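Local atomic coordinates of succinate-semialdehyde dehydrogenase (Streptococcus pyogenes MGAS1882, PDB entry 4OGD), a protein that probably oxidises succinic semialdehyde to succinate with NADP+ as cofactor, as a member of the aldehyde dehydrogenase family. Residues Trp39-Leu52 / Val141-Val153. Numbering follows the deposited sequence.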
loop_
_atom_site.group_PDB
_atom_site.type_symbol
_atom_site.label_atom_id
_atom_site.label_comp_id
_atom_site.label_asym_id
_atom_site.label_seq_id
_atom_site.Cartn_x
_atom_site.Cartn_y
_atom_site.Cartn_z
ATOM N N TRP A 39 2.484 -22.949 -8.156
ATOM C CA TRP A 39 3.747 -22.235 -8.184
ATOM C C TRP A 39 4.347 -22.070 -6.785
ATOM O O TRP A 39 5.552 -21.869 -6.644
ATOM C CB TRP A 39 3.563 -20.876 -8.856
ATOM C CG TRP A 39 3.426 -20.942 -10.354
ATOM C CD1 TRP A 39 3.760 -21.990 -11.179
ATOM C CD2 TRP A 39 2.918 -19.908 -11.205
ATOM N NE1 TRP A 39 3.495 -21.652 -12.494
ATOM C CE2 TRP A 39 2.978 -20.383 -12.534
ATOM C CE3 TRP A 39 2.421 -18.620 -10.973
ATOM C CZ2 TRP A 39 2.557 -19.615 -13.626
ATOM C CZ3 TRP A 39 2.005 -17.860 -12.054
ATOM C CH2 TRP A 39 2.078 -18.356 -13.366
ATOM N N ARG A 40 3.507 -22.154 -5.755
ATOM C CA ARG A 40 4.003 -22.171 -4.375
ATOM C C ARG A 40 4.568 -23.538 -3.991
ATOM O O ARG A 40 5.567 -23.626 -3.272
ATOM C CB ARG A 40 2.900 -21.782 -3.388
ATOM C CG ARG A 40 2.727 -20.293 -3.194
ATOM C CD ARG A 40 4.000 -19.631 -2.678
ATOM N NE ARG A 40 4.311 -20.005 -1.302
ATOM C CZ ARG A 40 4.006 -19.264 -0.240
ATOM N NH1 ARG A 40 3.386 -18.103 -0.395
ATOM N NH2 ARG A 40 4.332 -19.684 0.974
ATOM N N LYS A 41 3.921 -24.594 -4.476
ATOM C CA LYS A 41 4.281 -25.968 -4.131
ATOM C C LYS A 41 5.467 -26.503 -4.927
ATOM O O LYS A 41 6.274 -27.280 -4.407
ATOM C CB LYS A 41 3.084 -26.894 -4.352
ATOM C CG LYS A 41 3.352 -28.340 -3.962
ATOM C CD LYS A 41 2.165 -29.239 -4.263
ATOM C CE LYS A 41 2.411 -30.642 -3.737
ATOM N NZ LYS A 41 1.222 -31.520 -3.901
ATOM N N GLU A 42 5.548 -26.113 -6.198
ATOM C CA GLU A 42 6.610 -26.564 -7.096
ATOM C C GLU A 42 7.380 -25.357 -7.621
ATOM O O GLU A 42 6.784 -24.311 -7.881
ATOM C CB GLU A 42 6.009 -27.327 -8.277
ATOM C CG GLU A 42 5.009 -28.414 -7.884
ATOM C CD GLU A 42 4.268 -29.001 -9.077
ATOM O OE1 GLU A 42 4.471 -28.515 -10.208
ATOM O OE2 GLU A 42 3.474 -29.948 -8.879
ATOM N N ASP A 43 8.694 -25.509 -7.784
ATOM C CA ASP A 43 9.545 -24.434 -8.295
ATOM C C ASP A 43 9.472 -24.350 -9.817
ATOM O O ASP A 43 10.019 -25.194 -10.524
ATOM C CB ASP A 43 10.994 -24.648 -7.851
ATOM C CG ASP A 43 11.908 -23.494 -8.232
ATOM O OD1 ASP A 43 11.458 -22.547 -8.910
ATOM O OD2 ASP A 43 13.096 -23.545 -7.855
ATOM N N HIS A 44 8.809 -23.310 -10.311
ATOM C CA HIS A 44 8.644 -23.106 -11.743
ATOM C C HIS A 44 9.212 -21.760 -12.167
ATOM O O HIS A 44 8.902 -21.262 -13.254
ATOM C CB HIS A 44 7.163 -23.191 -12.125
ATOM C CG HIS A 44 6.581 -24.563 -11.980
ATOM N ND1 HIS A 44 6.625 -25.500 -12.990
ATOM C CD2 HIS A 44 5.957 -25.160 -10.938
ATOM C CE1 HIS A 44 6.043 -26.613 -12.579
ATOM N NE2 HIS A 44 5.632 -26.435 -11.337
ATOM N N LEU A 45 10.049 -21.172 -11.315
ATOM C CA LEU A 45 10.621 -19.857 -11.600
ATOM C C LEU A 45 11.381 -19.783 -12.925
ATOM O O LEU A 45 11.163 -18.861 -13.713
ATOM C CB LEU A 45 11.530 -19.393 -10.459
ATOM C CG LEU A 45 12.255 -18.062 -10.702
ATOM C CD1 LEU A 45 11.263 -16.916 -10.931
ATOM C CD2 LEU A 45 13.175 -17.746 -9.540
ATOM N N GLU A 46 12.273 -20.741 -13.176
ATOM C CA GLU A 46 13.034 -20.718 -14.430
ATOM C C GLU A 46 12.125 -20.796 -15.663
ATOM O O GLU A 46 12.384 -20.133 -16.669
ATOM C CB GLU A 46 14.093 -21.829 -14.455
ATOM C CG GLU A 46 15.248 -21.593 -13.482
ATOM C CD GLU A 46 15.988 -20.290 -13.753
ATOM O OE1 GLU A 46 16.153 -19.931 -14.937
ATOM O OE2 GLU A 46 16.416 -19.632 -12.784
ATOM N N GLU A 47 11.057 -21.588 -15.583
ATOM C CA GLU A 47 10.087 -21.641 -16.666
ATOM C C GLU A 47 9.435 -20.279 -16.880
ATOM O O GLU A 47 9.302 -19.819 -18.014
ATOM C CB GLU A 47 9.007 -22.680 -16.380
ATOM C CG GLU A 47 9.481 -24.111 -16.461
ATOM C CD GLU A 47 8.396 -25.087 -16.067
ATOM O OE1 GLU A 47 7.438 -24.673 -15.376
ATOM O OE2 GLU A 47 8.492 -26.267 -16.453
ATOM N N ARG A 48 9.026 -19.631 -15.796
ATOM C CA ARG A 48 8.385 -18.326 -15.940
ATOM C C ARG A 48 9.363 -17.291 -16.489
ATOM O O ARG A 48 8.980 -16.448 -17.296
ATOM C CB ARG A 48 7.737 -17.853 -14.630
ATOM C CG ARG A 48 6.579 -18.730 -14.189
ATOM C CD ARG A 48 5.717 -18.077 -13.094
ATOM N NE ARG A 48 6.507 -17.621 -11.958
ATOM C CZ ARG A 48 6.861 -18.401 -10.940
ATOM N NH1 ARG A 48 6.499 -19.685 -10.922
ATOM N NH2 ARG A 48 7.590 -17.903 -9.949
ATOM N N LYS A 49 10.626 -17.357 -16.076
ATOM C CA LYS A 49 11.624 -16.440 -16.624
ATOM C C LYS A 49 11.748 -16.624 -18.131
ATOM O O LYS A 49 11.763 -15.653 -18.885
ATOM C CB LYS A 49 12.990 -16.637 -15.954
ATOM C CG LYS A 49 13.048 -16.071 -14.538
ATOM C CD LYS A 49 14.195 -16.662 -13.738
ATOM C CE LYS A 49 15.538 -16.388 -14.382
ATOM N NZ LYS A 49 16.662 -16.881 -13.523
ATOM N N ALA A 50 11.837 -17.876 -18.566
ATOM C CA ALA A 50 11.962 -18.169 -19.989
ATOM C C ALA A 50 10.710 -17.747 -20.748
ATOM O O ALA A 50 10.794 -17.233 -21.864
ATOM C CB ALA A 50 12.231 -19.653 -20.202
ATOM N N GLN A 51 9.549 -17.991 -20.155
ATOM C CA GLN A 51 8.289 -17.623 -20.788
ATOM C C GLN A 51 8.150 -16.109 -20.936
ATOM O O GLN A 51 7.651 -15.627 -21.948
ATOM C CB GLN A 51 7.113 -18.217 -20.005
ATOM C CG GLN A 51 6.996 -19.737 -20.161
ATOM C CD GLN A 51 6.308 -20.396 -18.990
ATOM O OE1 GLN A 51 5.732 -19.723 -18.139
ATOM N NE2 GLN A 51 6.368 -21.728 -18.932
ATOM N N LEU A 52 8.599 -15.359 -19.934
ATOM C CA LEU A 52 8.556 -13.898 -20.019
ATOM C C LEU A 52 9.520 -13.350 -21.080
ATOM O O LEU A 52 9.193 -12.416 -21.808
ATOM C CB LEU A 52 8.817 -13.261 -18.644
ATOM C CG LEU A 52 8.564 -11.759 -18.535
ATOM C CD1 LEU A 52 7.143 -11.397 -18.966
ATOM C CD2 LEU A 52 8.836 -11.286 -17.107
ATOM N N VAL A 141 2.583 -4.292 -14.739
ATOM C CA VAL A 141 2.165 -5.108 -13.603
ATOM C C VAL A 141 2.204 -6.604 -13.875
ATOM O O VAL A 141 2.463 -7.379 -12.955
ATOM C CB VAL A 141 0.778 -4.694 -13.054
ATOM C CG1 VAL A 141 0.851 -3.298 -12.492
ATOM C CG2 VAL A 141 -0.287 -4.770 -14.129
ATOM N N PHE A 142 1.971 -7.023 -15.122
ATOM C CA PHE A 142 2.065 -8.446 -15.422
ATOM C C PHE A 142 3.488 -8.979 -15.225
ATOM O O PHE A 142 3.673 -10.037 -14.616
ATOM C CB PHE A 142 1.578 -8.760 -16.841
ATOM C CG PHE A 142 1.876 -10.167 -17.264
ATOM C CD1 PHE A 142 1.180 -11.229 -16.703
ATOM C CD2 PHE A 142 2.876 -10.431 -18.189
ATOM C CE1 PHE A 142 1.467 -12.542 -17.071
ATOM C CE2 PHE A 142 3.172 -11.742 -18.552
ATOM C CZ PHE A 142 2.467 -12.786 -18.000
ATOM N N ALA A 143 4.486 -8.270 -15.751
ATOM C CA ALA A 143 5.862 -8.779 -15.698
ATOM C C ALA A 143 6.333 -9.098 -14.270
ATOM O O ALA A 143 6.767 -10.224 -14.006
ATOM C CB ALA A 143 6.845 -7.838 -16.418
ATOM N N PRO A 144 6.230 -8.130 -13.334
ATOM C CA PRO A 144 6.710 -8.481 -11.989
ATOM C C PRO A 144 5.839 -9.510 -11.260
ATOM O O PRO A 144 6.362 -10.377 -10.560
ATOM C CB PRO A 144 6.694 -7.136 -11.248
ATOM C CG PRO A 144 5.660 -6.326 -11.973
ATOM C CD PRO A 144 5.825 -6.712 -13.417
ATOM N N ASN A 145 4.523 -9.433 -11.410
ATOM C CA ASN A 145 3.677 -10.408 -10.745
ATOM C C ASN A 145 3.847 -11.826 -11.287
ATOM O O ASN A 145 3.824 -12.795 -10.529
ATOM C CB ASN A 145 2.211 -9.959 -10.749
ATOM C CG ASN A 145 1.953 -8.857 -9.727
ATOM O OD1 ASN A 145 1.975 -9.104 -8.521
ATOM N ND2 ASN A 145 1.724 -7.636 -10.206
ATOM N N PHE A 146 4.036 -11.945 -12.595
ATOM C CA PHE A 146 4.263 -13.247 -13.204
ATOM C C PHE A 146 5.553 -13.856 -12.658
ATOM O O PHE A 146 5.598 -15.044 -12.306
ATOM C CB PHE A 146 4.328 -13.087 -14.719
ATOM C CG PHE A 146 4.554 -14.373 -15.467
ATOM C CD1 PHE A 146 3.657 -15.427 -15.358
ATOM C CD2 PHE A 146 5.652 -14.508 -16.308
ATOM C CE1 PHE A 146 3.861 -16.607 -16.061
ATOM C CE2 PHE A 146 5.862 -15.682 -17.015
ATOM C CZ PHE A 146 4.966 -16.732 -16.887
ATOM N N ILE A 147 6.599 -13.041 -12.564
ATOM C CA ILE A 147 7.870 -13.509 -12.021
ATOM C C ILE A 147 7.759 -14.033 -10.569
ATOM O O ILE A 147 8.237 -15.128 -10.269
ATOM C CB ILE A 147 8.975 -12.438 -12.158
ATOM C CG1 ILE A 147 9.354 -12.262 -13.635
ATOM C CG2 ILE A 147 10.194 -12.813 -11.332
ATOM C CD1 ILE A 147 9.836 -13.555 -14.304
ATOM N N VAL A 148 7.123 -13.274 -9.678
ATOM C CA VAL A 148 7.000 -13.744 -8.289
ATOM C C VAL A 148 6.061 -14.948 -8.173
ATOM O O VAL A 148 6.200 -15.776 -7.263
ATOM C CB VAL A 148 6.584 -12.631 -7.297
ATOM C CG1 VAL A 148 5.097 -12.354 -7.379
ATOM C CG2 VAL A 148 6.943 -13.043 -5.867
ATOM N N GLY A 149 5.124 -15.066 -9.111
ATOM C CA GLY A 149 4.183 -16.174 -9.094
ATOM C C GLY A 149 2.769 -15.823 -8.650
ATOM O O GLY A 149 2.074 -16.663 -8.091
ATOM N N ASN A 150 2.350 -14.582 -8.881
ATOM C CA ASN A 150 0.960 -14.174 -8.664
ATOM C C ASN A 150 0.233 -14.212 -9.998
ATOM O O ASN A 150 0.480 -13.344 -10.850
ATOM C CB ASN A 150 0.868 -12.726 -8.152
ATOM C CG ASN A 150 1.379 -12.546 -6.736
ATOM O OD1 ASN A 150 1.340 -13.455 -5.922
ATOM N ND2 ASN A 150 1.850 -11.344 -6.435
ATOM N N PRO A 151 -0.656 -15.203 -10.204
ATOM C CA PRO A 151 -1.474 -15.183 -11.424
ATOM C C PRO A 151 -2.303 -13.896 -11.479
ATOM O O PRO A 151 -2.627 -13.327 -10.428
ATOM C CB PRO A 151 -2.390 -16.410 -11.257
ATOM C CG PRO A 151 -1.650 -17.315 -10.289
ATOM C CD PRO A 151 -1.018 -16.328 -9.318
ATOM N N MET A 152 -2.633 -13.431 -12.679
ATOM C CA MET A 152 -3.307 -12.148 -12.830
ATOM C C MET A 152 -4.620 -12.305 -13.595
ATOM O O MET A 152 -4.736 -13.127 -14.519
ATOM C CB MET A 152 -2.368 -11.177 -13.556
ATOM C CG MET A 152 -2.952 -9.816 -13.899
ATOM S SD MET A 152 -1.633 -8.645 -14.316
ATOM C CE MET A 152 -0.942 -8.392 -12.686
ATOM N N VAL A 153 -5.622 -11.537 -13.191
ATOM C CA VAL A 153 -6.829 -11.383 -13.999
ATOM C C VAL A 153 -6.938 -9.908 -14.344
ATOM O O VAL A 153 -6.616 -9.036 -13.520
ATOM C CB VAL A 153 -8.102 -11.928 -13.299
ATOM C CG1 VAL A 153 -7.983 -13.437 -13.098
ATOM C CG2 VAL A 153 -8.334 -11.239 -11.956
HETATM O O HOH W 1 5.570 -18.925 -5.920
#
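R48 reaches over the C-terminal end of helix 136-148 and bonds to two carbonyls of its last turn. NH2 of R48 gives a nearly straight bond to O of I147 (2.9 Å, 170°). That oxygen lies in the guanidinium plane, but the donor stands above the carbonyl plane. NE of R48 makes a weak, bent bond to O of F146 (2.8 Å). A bend at chi3 (-53°) turns the guanidinium toward these oxygens. CA of L45 lies over one face and CA of G149 over the opposite face, both toward the rim.

The same side chain packs on F146. CB of R48 sits over the face of the F146 ring, 4.1 Å from its centroid, as a CH-pi contact. OE1 of Q51 meets the rim of this ring in its plane, 3.3 Å from CZ of F146. CH2 of W39 approaches the ring obliquely. W39 in turn has CD of R48 over one face and O of G149 at its edge, 3.5 Å from CE3 of W39.

Further along, L52 fits as a knob among F142, A143, F146 and I147. Its CD2 lies 3.6 Å from CG1 of I147. The helical segments 45-52 and 141-148 run nearly antiparallel, their axes at 157°.

G149, with positive phi, ends its helix in a Schellman motif. The chain then turns through P151 into strand 152-155 of the parallel part of the Rossmann-type sheet. Helix 78-103 packs nearby, with A99 against I147.

The arginine thus supplies donors to carbonyls at a helix C-terminus. Its positive charge would probably interact favourably with the negative end of the helix dipole.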